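Local coordinates for protein 2-hydroxyhepta-2,4-diene-1,7-dioate isomerase (Mycobacterium marinum, PDB 3QDF) that probably isomerises or hydrolyses small oxo acids as a metal-binding member of the fumarylacetoacetate hydrolase family, and holds zinc in this crystal, at residues A[191-194]-A[199-202]; A[118-123]-A[194-199]; A[19-24]-A[29-34]; A[37-40]-A[44-47]. One frame throughout, in Å; residues are numbered along the deposited sequence. Where two conformers were deposited one is given.

Contact 1 of 4, residues A[191-194]-A[199-202]. With ZN (zinc ion), chain C.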
loop_
_atom_site.group_PDB
_atom_site.type_symbol
_atom_site.label_atom_id
_atom_site.label_comp_id
_atom_site.label_asym_id
_atom_site.label_seq_id
_atom_site.Cartn_x
_atom_site.Cartn_y
_atom_site.Cartn_z
ATOM N N GLU A 191 5.703 -12.988 4.929
ATOM C CA GLU A 191 7.001 -12.333 4.845
ATOM C C GLU A 191 6.894 -10.972 4.160
ATOM O O GLU A 191 6.159 -10.822 3.193
ATOM C CB GLU A 191 8.016 -13.173 4.079
ATOM C CG GLU A 191 9.375 -12.487 4.086
ATOM C CD GLU A 191 10.422 -13.214 3.291
ATOM O OE1 GLU A 191 10.995 -14.166 3.840
ATOM O OE2 GLU A 191 10.680 -12.813 2.128
ATOM N N LEU A 192 7.661 -10.000 4.651
ATOM C CA LEU A 192 7.830 -8.725 3.967
ATOM C C LEU A 192 9.323 -8.449 3.743
ATOM O O LEU A 192 10.130 -8.525 4.675
ATOM C CB LEU A 192 7.168 -7.591 4.767
ATOM C CG LEU A 192 7.250 -6.138 4.299
ATOM C CD1 LEU A 192 6.242 -5.287 5.103
ATOM C CD2 LEU A 192 8.674 -5.549 4.420
ATOM N N ARG A 193 9.679 -8.103 2.516
ATOM C CA ARG A 193 11.069 -7.885 2.165
ATOM C C ARG A 193 11.162 -6.609 1.356
ATOM O O ARG A 193 10.458 -6.456 0.356
ATOM C CB ARG A 193 11.581 -9.079 1.350
ATOM C CG ARG A 193 13.097 -9.127 1.097
ATOM C CD ARG A 193 13.448 -10.430 0.348
ATOM N NE ARG A 193 13.170 -10.351 -1.092
ATOM C CZ ARG A 193 12.212 -11.017 -1.743
ATOM N NH1 ARG A 193 11.386 -11.849 -1.114
ATOM N NH2 ARG A 193 12.081 -10.847 -3.050
ATOM N N THR A 194 12.035 -5.705 1.780
ATOM C CA THR A 194 12.309 -4.468 1.045
ATOM C C THR A 194 13.730 -4.438 0.482
ATOM O O THR A 194 14.710 -4.735 1.182
ATOM C CB THR A 194 12.104 -3.208 1.922
ATOM O OG1 THR A 194 10.794 -3.234 2.503
ATOM C CG2 THR A 194 12.280 -1.945 1.082
ATOM N N ALA A 199 19.410 -4.744 -3.023
ATOM C CA ALA A 199 20.012 -5.101 -1.729
ATOM C C ALA A 199 18.929 -5.096 -0.663
ATOM O O ALA A 199 18.188 -4.114 -0.542
ATOM C CB ALA A 199 21.180 -4.147 -1.361
ATOM N N VAL A 200 18.824 -6.203 0.080
ATOM C CA VAL A 200 17.778 -6.383 1.097
ATOM C C VAL A 200 18.033 -5.515 2.339
ATOM O O VAL A 200 19.122 -5.578 2.949
ATOM C CB VAL A 200 17.614 -7.873 1.502
ATOM C CG1 VAL A 200 16.655 -8.008 2.689
ATOM C CG2 VAL A 200 17.129 -8.720 0.302
ATOM N N LYS A 201 17.026 -4.716 2.697
ATOM C CA LYS A 201 17.100 -3.765 3.814
ATOM C C LYS A 201 16.154 -4.124 4.944
ATOM O O LYS A 201 16.501 -3.968 6.108
ATOM C CB LYS A 201 16.802 -2.332 3.342
ATOM C CG LYS A 201 17.735 -1.811 2.250
ATOM C CD LYS A 201 19.181 -1.739 2.708
ATOM C CE LYS A 201 20.092 -1.344 1.564
ATOM N NZ LYS A 201 21.511 -1.492 1.981
ATOM N N GLN A 202 14.948 -4.566 4.588
ATOM C CA GLN A 202 13.979 -5.057 5.551
ATOM C C GLN A 202 13.689 -6.493 5.197
ATOM O O GLN A 202 13.583 -6.847 4.013
ATOM C CB GLN A 202 12.668 -4.258 5.494
ATOM C CG GLN A 202 12.865 -2.777 5.732
ATOM C CD GLN A 202 11.553 -2.033 5.835
ATOM O OE1 GLN A 202 10.860 -1.816 4.831
ATOM N NE2 GLN A 202 11.215 -1.614 7.046
HETATM ZN ZN ZN C . 12.920 -14.166 2.906
#
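Thr194 and Gln202 face each other as an antiparallel hydrogen-bonded pair, side chains on one face of the hairpin. Gln202 CB lies 3.8 Å from Thr194 CB; Gln202 CG and CD then pass Thr194 OG1 at 3.9 and 3.6 Å. With chi1 at -58° and the chain extended beyond CG, the tip is carried to the hydroxyl, where Gln202 OE1 accepts from Thr194 OG1 at 2.7 Å and also from the amide of Gly122, while NE2 donates to Thr236 OG1. A long neutral amide, able to accept and donate, suits this buried spot. Thr194 N bonds to Gln202 O at 2.9 Å, but Thr194 O is met at 2.8 Å by Lys201 N, almost straight (175°), and only weakly by Gln202 N. Two residues opposite one make a classic beta bulge. On the other face, the Arg193 and Val200 side chains cross at about a right angle, Arg193 CG 4.1 Å from Val200 CG1, and Arg193 NE pairs with Glu195. Glu191 OE1 binds zinc at 2.1 Å, a site shared with His203. The hairpin of strands 191-196 and 199-205 edges a five-stranded sheet, with strand 248-253 beyond 191-196; Phe120 of strand 118-128 packs on Thr194 and Gln202.

Contact 2 of 4, residues A[118-123]-A[194-199]. With ZN (zinc ion), chain B; EDO (1,2-ethanediol), chain D.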
loop_
_atom_site.group_PDB
_atom_site.type_symbol
_atom_site.label_atom_id
_atom_site.label_comp_id
_atom_site.label_asym_id
_atom_site.label_seq_id
_atom_site.Cartn_x
_atom_site.Cartn_y
_atom_site.Cartn_z
ATOM N N VAL A 118 15.509 11.089 3.501
ATOM C CA VAL A 118 14.184 10.537 3.212
ATOM C C VAL A 118 14.251 9.003 3.235
ATOM O O VAL A 118 15.075 8.406 2.542
ATOM C CB VAL A 118 13.608 11.032 1.850
ATOM C CG1 VAL A 118 12.205 10.448 1.618
ATOM C CG2 VAL A 118 13.554 12.554 1.806
ATOM N N HIS A 119 13.379 8.386 4.029
ATOM C CA HIS A 119 13.344 6.935 4.201
ATOM C C HIS A 119 12.183 6.286 3.473
ATOM O O HIS A 119 11.087 6.857 3.397
ATOM C CB HIS A 119 13.227 6.570 5.691
ATOM C CG HIS A 119 14.505 6.725 6.454
ATOM N ND1 HIS A 119 14.711 6.136 7.683
ATOM C CD2 HIS A 119 15.652 7.387 6.157
ATOM C CE1 HIS A 119 15.925 6.439 8.119
ATOM N NE2 HIS A 119 16.518 7.197 7.211
ATOM N N PHE A 120 12.432 5.078 2.970
ATOM C CA PHE A 120 11.375 4.155 2.577
ATOM C C PHE A 120 10.854 3.486 3.859
ATOM O O PHE A 120 11.542 3.463 4.886
ATOM C CB PHE A 120 11.913 3.090 1.613
ATOM C CG PHE A 120 12.970 2.203 2.233
ATOM C CD1 PHE A 120 12.614 1.134 3.048
ATOM C CD2 PHE A 120 14.330 2.491 2.063
ATOM C CE1 PHE A 120 13.584 0.344 3.648
ATOM C CE2 PHE A 120 15.307 1.703 2.667
ATOM C CZ PHE A 120 14.929 0.630 3.459
ATOM N N GLU A 121 9.638 2.961 3.807
ATOM C CA GLU A 121 9.133 2.080 4.853
ATOM C C GLU A 121 8.169 1.120 4.185
ATOM O O GLU A 121 7.064 1.513 3.836
ATOM C CB GLU A 121 8.374 2.848 5.951
ATOM C CG GLU A 121 9.200 3.831 6.803
ATOM C CD GLU A 121 8.415 4.379 7.995
ATOM O OE1 GLU A 121 9.013 4.963 8.936
ATOM O OE2 GLU A 121 7.189 4.206 8.010
ATOM N N GLY A 122 8.581 -0.140 4.036
ATOM C CA GLY A 122 7.717 -1.179 3.462
ATOM C C GLY A 122 6.682 -1.605 4.470
ATOM O O GLY A 122 7.024 -1.879 5.620
ATOM N N GLU A 123 5.410 -1.655 4.047
ATOM C CA GLU A 123 4.307 -1.971 4.955
ATOM C C GLU A 123 3.198 -2.767 4.290
ATOM O O GLU A 123 2.822 -2.513 3.122
ATOM C CB GLU A 123 3.696 -0.684 5.540
ATOM C CG GLU A 123 4.742 0.301 6.026
ATOM C CD GLU A 123 4.254 1.330 7.024
ATOM O OE1 GLU A 123 3.041 1.373 7.395
ATOM O OE2 GLU A 123 5.123 2.128 7.430
ATOM N N THR A 194 12.035 -5.705 1.780
ATOM C CA THR A 194 12.309 -4.468 1.045
ATOM C C THR A 194 13.730 -4.438 0.482
ATOM O O THR A 194 14.710 -4.735 1.182
ATOM C CB THR A 194 12.104 -3.208 1.922
ATOM O OG1 THR A 194 10.794 -3.234 2.503
ATOM C CG2 THR A 194 12.280 -1.945 1.082
ATOM N N GLU A 195 13.835 -4.059 -0.786
ATOM C CA GLU A 195 15.125 -3.927 -1.442
ATOM C C GLU A 195 15.319 -2.533 -1.996
ATOM O O GLU A 195 14.380 -1.905 -2.476
ATOM C CB GLU A 195 15.271 -4.944 -2.573
ATOM C CG GLU A 195 15.266 -6.374 -2.087
ATOM C CD GLU A 195 15.214 -7.386 -3.220
ATOM O OE1 GLU A 195 15.567 -7.029 -4.378
ATOM O OE2 GLU A 195 14.822 -8.541 -2.937
ATOM N N VAL A 196 16.551 -2.057 -1.916
ATOM C CA VAL A 196 16.944 -0.805 -2.544
ATOM C C VAL A 196 18.099 -1.181 -3.473
ATOM O O VAL A 196 19.158 -1.622 -3.008
ATOM C CB VAL A 196 17.349 0.264 -1.485
ATOM C CG1 VAL A 196 17.830 1.554 -2.154
ATOM C CG2 VAL A 196 16.166 0.558 -0.557
ATOM N N ASN A 197 17.860 -1.069 -4.780
ATOM C CA ASN A 197 18.827 -1.492 -5.812
ATOM C C ASN A 197 19.228 -2.938 -5.646
ATOM O O ASN A 197 20.401 -3.268 -5.724
ATOM C CB ASN A 197 20.071 -0.584 -5.823
ATOM C CG ASN A 197 19.706 0.880 -5.793
ATOM O OD1 ASN A 197 18.713 1.296 -6.396
ATOM N ND2 ASN A 197 20.500 1.677 -5.092
ATOM N N GLY A 198 18.245 -3.789 -5.367
ATOM C CA GLY A 198 18.484 -5.228 -5.236
ATOM C C GLY A 198 19.122 -5.676 -3.927
ATOM O O GLY A 198 19.349 -6.870 -3.732
ATOM N N ALA A 199 19.410 -4.744 -3.023
ATOM C CA ALA A 199 20.012 -5.101 -1.729
ATOM C C ALA A 199 18.929 -5.096 -0.663
ATOM O O ALA A 199 18.188 -4.114 -0.542
ATOM C CB ALA A 199 21.180 -4.147 -1.361
HETATM ZN ZN ZN B . 5.015 3.804 8.544
HETATM C C1 EDO D . 5.783 5.172 10.994
HETATM O O1 EDO D . 5.615 3.798 10.584
HETATM C C2 EDO D . 7.034 5.411 11.849
HETATM O O2 EDO D . 7.693 6.632 11.441
HETATM O O HOH W 1 2.808 3.416 8.936
#
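Phe120 meets Thr194 and Val196 through its first torsion: CG lies between the backbone N and the carbonyl carbon (chi1 63°), which swings the ring toward strand 194-196. Thr194 in turn sets its methyl CG2 anti to its backbone N, aimed at the ring. Two methyls touch the ring obliquely, Thr194 CG2 at 3.7 Å from Phe120 CD1 and Val196 CG2 at 3.5 Å from Phe120 CE2. A large flat ring suits this buried place, since it can spread over two small branched side chains at once. Beside it, Thr194 OG1, its hydroxyl spent on Gln202 OE1, lies 3.8 Å from Gly122 CA, just where a side chain would collide with it, so glycine fits. Glu121 and Glu123 point away from this packing, to a zinc ion. Glu121 OE2 binds the metal at 2.3 Å and Glu123 OE2 at 2.0 Å; Asp152 supplies a third carboxylate. Glu123 OE1 receives a hydrogen bond of 2.6 Å from a metal-bound water, as well as one from Gly235 N, which fixes the turn of its carboxylate, while Arg156 pairs with Glu121 OE1. O1 of an ethanediol molecule, probably from the crystallisation liquor, reaches the zinc at 2.1 Å. Three acidic ligands plus replaceable oxygens are consistent with a metal centre that could bind and polarise an oxygen-rich substrate, as in relatives of this family.

Contact 3 of 4, residues A[19-24]-A[29-34]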
loop_
_atom_site.group_PDB
_atom_site.type_symbol
_atom_site.label_atom_id
_atom_site.label_comp_id
_atom_site.label_asym_id
_atom_site.label_seq_id
_atom_site.Cartn_x
_atom_site.Cartn_y
_atom_site.Cartn_z
ATOM N N ALA A 19 -9.872 -4.016 -12.510
ATOM C CA ALA A 19 -9.641 -5.278 -13.205
ATOM C C ALA A 19 -9.296 -6.396 -12.253
ATOM O O ALA A 19 -8.659 -6.174 -11.238
ATOM C CB ALA A 19 -8.536 -5.131 -14.268
ATOM N N SER A 20 -9.713 -7.610 -12.594
ATOM C CA SER A 20 -9.171 -8.793 -11.939
ATOM C C SER A 20 -7.902 -9.200 -12.677
ATOM O O SER A 20 -7.937 -9.501 -13.881
ATOM C CB SER A 20 -10.164 -9.942 -11.962
ATOM O OG SER A 20 -9.650 -11.057 -11.264
ATOM N N ILE A 21 -6.790 -9.210 -11.950
ATOM C CA ILE A 21 -5.480 -9.506 -12.520
ATOM C C ILE A 21 -5.172 -10.984 -12.280
ATOM O O ILE A 21 -4.894 -11.399 -11.157
ATOM C CB ILE A 21 -4.365 -8.607 -11.905
ATOM C CG1 ILE A 21 -4.753 -7.117 -11.922
ATOM C CG2 ILE A 21 -3.003 -8.885 -12.565
ATOM C CD1 ILE A 21 -5.037 -6.540 -13.276
ATOM N N GLU A 22 -5.225 -11.768 -13.357
ATOM C CA GLU A 22 -5.193 -13.222 -13.265
ATOM C C GLU A 22 -3.868 -13.791 -13.756
ATOM O O GLU A 22 -3.235 -13.210 -14.635
ATOM C CB GLU A 22 -6.360 -13.818 -14.079
ATOM C CG GLU A 22 -7.738 -13.591 -13.422
ATOM C CD GLU A 22 -8.919 -13.899 -14.343
ATOM O OE1 GLU A 22 -8.720 -14.319 -15.515
ATOM O OE2 GLU A 22 -10.066 -13.707 -13.880
ATOM N N GLY A 23 -3.454 -14.922 -13.187
ATOM C CA GLY A 23 -2.252 -15.627 -13.652
ATOM C C GLY A 23 -1.239 -15.903 -12.553
ATOM O O GLY A 23 -1.405 -15.455 -11.416
ATOM N N GLU A 24 -0.192 -16.647 -12.906
ATOM C CA GLU A 24 0.909 -16.952 -11.997
ATOM C C GLU A 24 1.674 -15.686 -11.613
ATOM O O GLU A 24 2.100 -14.906 -12.477
ATOM C CB GLU A 24 1.860 -17.956 -12.648
ATOM C CG GLU A 24 1.730 -19.396 -12.155
ATOM C CD GLU A 24 2.885 -20.257 -12.656
ATOM O OE1 GLU A 24 2.815 -20.696 -13.826
ATOM O OE2 GLU A 24 3.871 -20.486 -11.902
ATOM N N GLY A 29 4.116 -10.347 -16.792
ATOM C CA GLY A 29 3.906 -10.013 -18.220
ATOM C C GLY A 29 2.723 -10.733 -18.872
ATOM O O GLY A 29 1.868 -10.104 -19.539
ATOM N N ALA A 30 2.672 -12.051 -18.662
ATOM C CA ALA A 30 1.637 -12.919 -19.218
ATOM C C ALA A 30 0.334 -12.982 -18.385
ATOM O O ALA A 30 -0.553 -13.799 -18.657
ATOM C CB ALA A 30 2.202 -14.322 -19.442
ATOM N N MET A 31 0.219 -12.122 -17.378
ATOM C CA MET A 31 -0.997 -12.039 -16.583
ATOM C C MET A 31 -2.107 -11.402 -17.426
ATOM O O MET A 31 -1.837 -10.632 -18.355
ATOM C CB MET A 31 -0.757 -11.235 -15.303
ATOM C CG MET A 31 -0.061 -11.991 -14.164
ATOM S SD MET A 31 0.144 -10.881 -12.741
ATOM C CE MET A 31 0.621 -12.014 -11.458
ATOM N N THR A 32 -3.345 -11.761 -17.129
ATOM C CA THR A 32 -4.500 -11.222 -17.858
ATOM C C THR A 32 -5.208 -10.203 -16.962
ATOM O O THR A 32 -5.521 -10.507 -15.812
ATOM C CB THR A 32 -5.492 -12.331 -18.232
ATOM O OG1 THR A 32 -4.809 -13.353 -18.962
ATOM C CG2 THR A 32 -6.629 -11.780 -19.091
ATOM N N ALA A 33 -5.422 -8.998 -17.488
ATOM C CA ALA A 33 -6.240 -7.986 -16.833
ATOM C C ALA A 33 -7.694 -8.119 -17.307
ATOM O O ALA A 33 -8.023 -7.671 -18.396
ATOM C CB ALA A 33 -5.698 -6.584 -17.143
ATOM N N ARG A 34 -8.545 -8.724 -16.476
ATOM C CA ARG A 34 -9.956 -8.944 -16.801
ATOM C C ARG A 34 -10.796 -7.761 -16.309
ATOM O O ARG A 34 -11.007 -7.590 -15.100
ATOM C CB ARG A 34 -10.419 -10.250 -16.156
ATOM C CG ARG A 34 -11.862 -10.634 -16.430
ATOM C CD ARG A 34 -12.104 -12.124 -16.113
ATOM N NE ARG A 34 -11.046 -12.984 -16.648
ATOM C CZ ARG A 34 -11.048 -13.531 -17.860
ATOM N NH1 ARG A 34 -12.056 -13.323 -18.696
ATOM N NH2 ARG A 34 -10.030 -14.284 -18.241
HETATM O O HOH W 2 -3.692 -15.226 -17.112
#
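Ala19 opens the pairing with its CB 4.3 Å from Ala33 CB, two small side chains that let the strands lie close. Ser20 follows as a hydrogen-bonded pair with Arg34: Ser20 N gives to Arg34 O at 2.8 Å, and Arg34 N returns the bond to Ser20 O. Ile21, on the other face, uses both branches: CD1 lies 3.9 Å from Ala33 CB, while CG2 meets Met31 SD at 3.7 Å, the two longer side chains crossing at about a right angle. Glu22 pairs with Thr32 through two more backbone bonds, and a water held by Thr32 OG1 at 2.9 Å also donates weakly to Glu22 O. In the conformer of Arg34 given here, one of two deposited, a bend in its chain (chi3 -45°) lays the guanidinium edge beside Glu22. Both Arg34 NE, at 2.9 Å, and Arg34 NH2 then grip the single atom Glu22 OE1 from its syn side, with the two planes 27° apart; the second conformer makes this bridge less certain. Gly23 fits because, at phi 126°, a side chain would be jammed against the preceding carbonyl O and tight against Met31 CG. Last, the extended chain of Met31 carries CE to within 3.4 Å of Glu24 O. The hairpin is flanked by strand 6-12, which pairs with Ala19 and Ile21, and by strand 45-52, whose Trp51 shares a backbone hydrogen bond with Ala33. Trp180 of strand 175-182 packs on Ile21 and Met31, whereas Phe46 lies against Ser20 and Arg34 on the opposite face.

Contact 4 of 4, residues A[37-40]-A[44-47]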
loop_
_atom_site.group_PDB
_atom_site.type_symbol
_atom_site.label_atom_id
_atom_site.label_comp_id
_atom_site.label_asym_id
_atom_site.label_seq_id
_atom_site.Cartn_x
_atom_site.Cartn_y
_atom_site.Cartn_z
ATOM N N ALA A 37 -16.724 -4.432 -14.633
ATOM C CA ALA A 37 -17.769 -3.478 -14.983
ATOM C C ALA A 37 -18.279 -2.818 -13.717
ATOM O O ALA A 37 -18.123 -1.610 -13.543
ATOM C CB ALA A 37 -18.921 -4.166 -15.756
ATOM N N GLU A 38 -18.875 -3.603 -12.823
ATOM C CA GLU A 38 -19.487 -3.035 -11.619
ATOM C C GLU A 38 -19.105 -3.760 -10.325
ATOM O O GLU A 38 -18.600 -4.890 -10.349
ATOM C CB GLU A 38 -21.015 -2.997 -11.772
ATOM C CG GLU A 38 -21.504 -2.155 -12.945
ATOM C CD GLU A 38 -23.013 -2.005 -12.962
ATOM O OE1 GLU A 38 -23.570 -1.457 -11.980
ATOM O OE2 GLU A 38 -23.652 -2.419 -13.953
ATOM N N HIS A 39 -19.367 -3.089 -9.200
ATOM C CA HIS A 39 -19.208 -3.651 -7.851
ATOM C C HIS A 39 -17.782 -4.138 -7.475
ATOM O O HIS A 39 -17.612 -5.257 -6.991
ATOM C CB HIS A 39 -20.258 -4.749 -7.615
ATOM C CG HIS A 39 -21.601 -4.437 -8.202
ATOM N ND1 HIS A 39 -22.333 -3.332 -7.829
ATOM C CD2 HIS A 39 -22.340 -5.080 -9.140
ATOM C CE1 HIS A 39 -23.468 -3.309 -8.504
ATOM N NE2 HIS A 39 -23.498 -4.360 -9.305
ATOM N N PRO A 40 -16.759 -3.282 -7.640
ATOM C CA PRO A 40 -15.411 -3.759 -7.291
ATOM C C PRO A 40 -15.233 -4.121 -5.797
ATOM O O PRO A 40 -14.387 -4.957 -5.469
ATOM C CB PRO A 40 -14.508 -2.587 -7.685
ATOM C CG PRO A 40 -15.375 -1.416 -7.616
ATOM C CD PRO A 40 -16.742 -1.868 -8.058
ATOM N N PRO A 44 -17.808 -8.497 -7.834
ATOM C CA PRO A 44 -17.579 -7.808 -9.101
ATOM C C PRO A 44 -18.157 -8.605 -10.257
ATOM O O PRO A 44 -18.149 -9.834 -10.219
ATOM C CB PRO A 44 -16.044 -7.752 -9.214
ATOM C CG PRO A 44 -15.505 -8.259 -7.856
ATOM C CD PRO A 44 -16.584 -9.145 -7.321
ATOM N N ASN A 45 -18.697 -7.902 -11.246
ATOM C CA ASN A 45 -19.026 -8.494 -12.529
ATOM C C ASN A 45 -18.107 -7.882 -13.593
ATOM O O ASN A 45 -17.445 -6.882 -13.342
ATOM C CB ASN A 45 -20.528 -8.342 -12.857
ATOM C CG ASN A 45 -21.002 -6.908 -12.821
ATOM O OD1 ASN A 45 -20.337 -6.003 -13.328
ATOM N ND2 ASN A 45 -22.164 -6.692 -12.228
ATOM N N PHE A 46 -18.071 -8.478 -14.778
ATOM C CA PHE A 46 -17.028 -8.190 -15.760
ATOM C C PHE A 46 -17.617 -7.704 -17.081
ATOM O O PHE A 46 -18.735 -8.066 -17.424
ATOM C CB PHE A 46 -16.189 -9.449 -15.970
ATOM C CG PHE A 46 -15.639 -10.013 -14.685
ATOM C CD1 PHE A 46 -14.462 -9.508 -14.150
ATOM C CD2 PHE A 46 -16.309 -11.039 -14.009
ATOM C CE1 PHE A 46 -13.938 -10.017 -12.953
ATOM C CE2 PHE A 46 -15.812 -11.557 -12.802
ATOM C CZ PHE A 46 -14.607 -11.029 -12.260
ATOM N N THR A 47 -16.869 -6.877 -17.805
ATOM C CA THR A 47 -17.367 -6.307 -19.060
ATOM C C THR A 47 -17.292 -7.321 -20.193
ATOM O O THR A 47 -18.013 -7.200 -21.163
ATOM C CB THR A 47 -16.535 -5.083 -19.521
ATOM O OG1 THR A 47 -15.175 -5.493 -19.726
ATOM C CG2 THR A 47 -16.572 -3.941 -18.501
#
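Asn45 takes up two successive amides of the facing strand: Ala37 N donates to Asn45 O at 2.9 Å, and Glu38 N donates to the side-chain Asn45 OD1, also at 2.9 Å. The second bond is bent (137° at the hydrogen). It forms because Asn45 CG sits between its own N and carbonyl carbon (chi1 56°), a turn that folds the short amide toward the facing strand's Glu38 N. Asparagine is well suited here, its side-chain carbonyl standing in for a backbone acceptor. In return Asn45 N gives to Glu38 O at 3.1 Å, an acceptor that Pro44 CA also approaches with a CA-H...O contact. The far end of the amide, Asn45 ND2, comes within 3.5 Å of His39 CD2, the side chains crossing obliquely with the two planes 70° apart, while one face of the imidazole rests on Glu38 CB. Ala37 is small enough for its CB to pack against Thr47 CG2 at 3.6 Å, and Thr47 OG1 bonds to Glu35 and Arg49. His39 adopts a left-handed backbone as the chain leaves the strand. This is the exposed end of the hairpin of strands 32-38 and 45-52. Phe46 turns away from Ala37 and packs on Ile36, while Pro40 rests on Phe18 of the adjoining strand 15-22.

Overall arrangement
Contacts 3 and 4 come first along the chain, in the N-terminal Rv2993c-like region, and contacts 2 and 1 lie in the fumarylacetoacetate hydrolase-like part. Contacts 1 and 2 have centres about 7 Å apart and share Thr194 on strand 191-196; Gln202 and Gly122 tie them together, so the hairpin bearing one zinc site packs behind the strand bearing the other. Contacts 3 and 4, with centres about 15 Å apart, are successive hairpins sharing strand 32-38. The two groups do not touch: contacts 1 and 3, the closest approach, keep about 14 Å between nearest atoms, placing the N-terminal hairpins away from the metal centres.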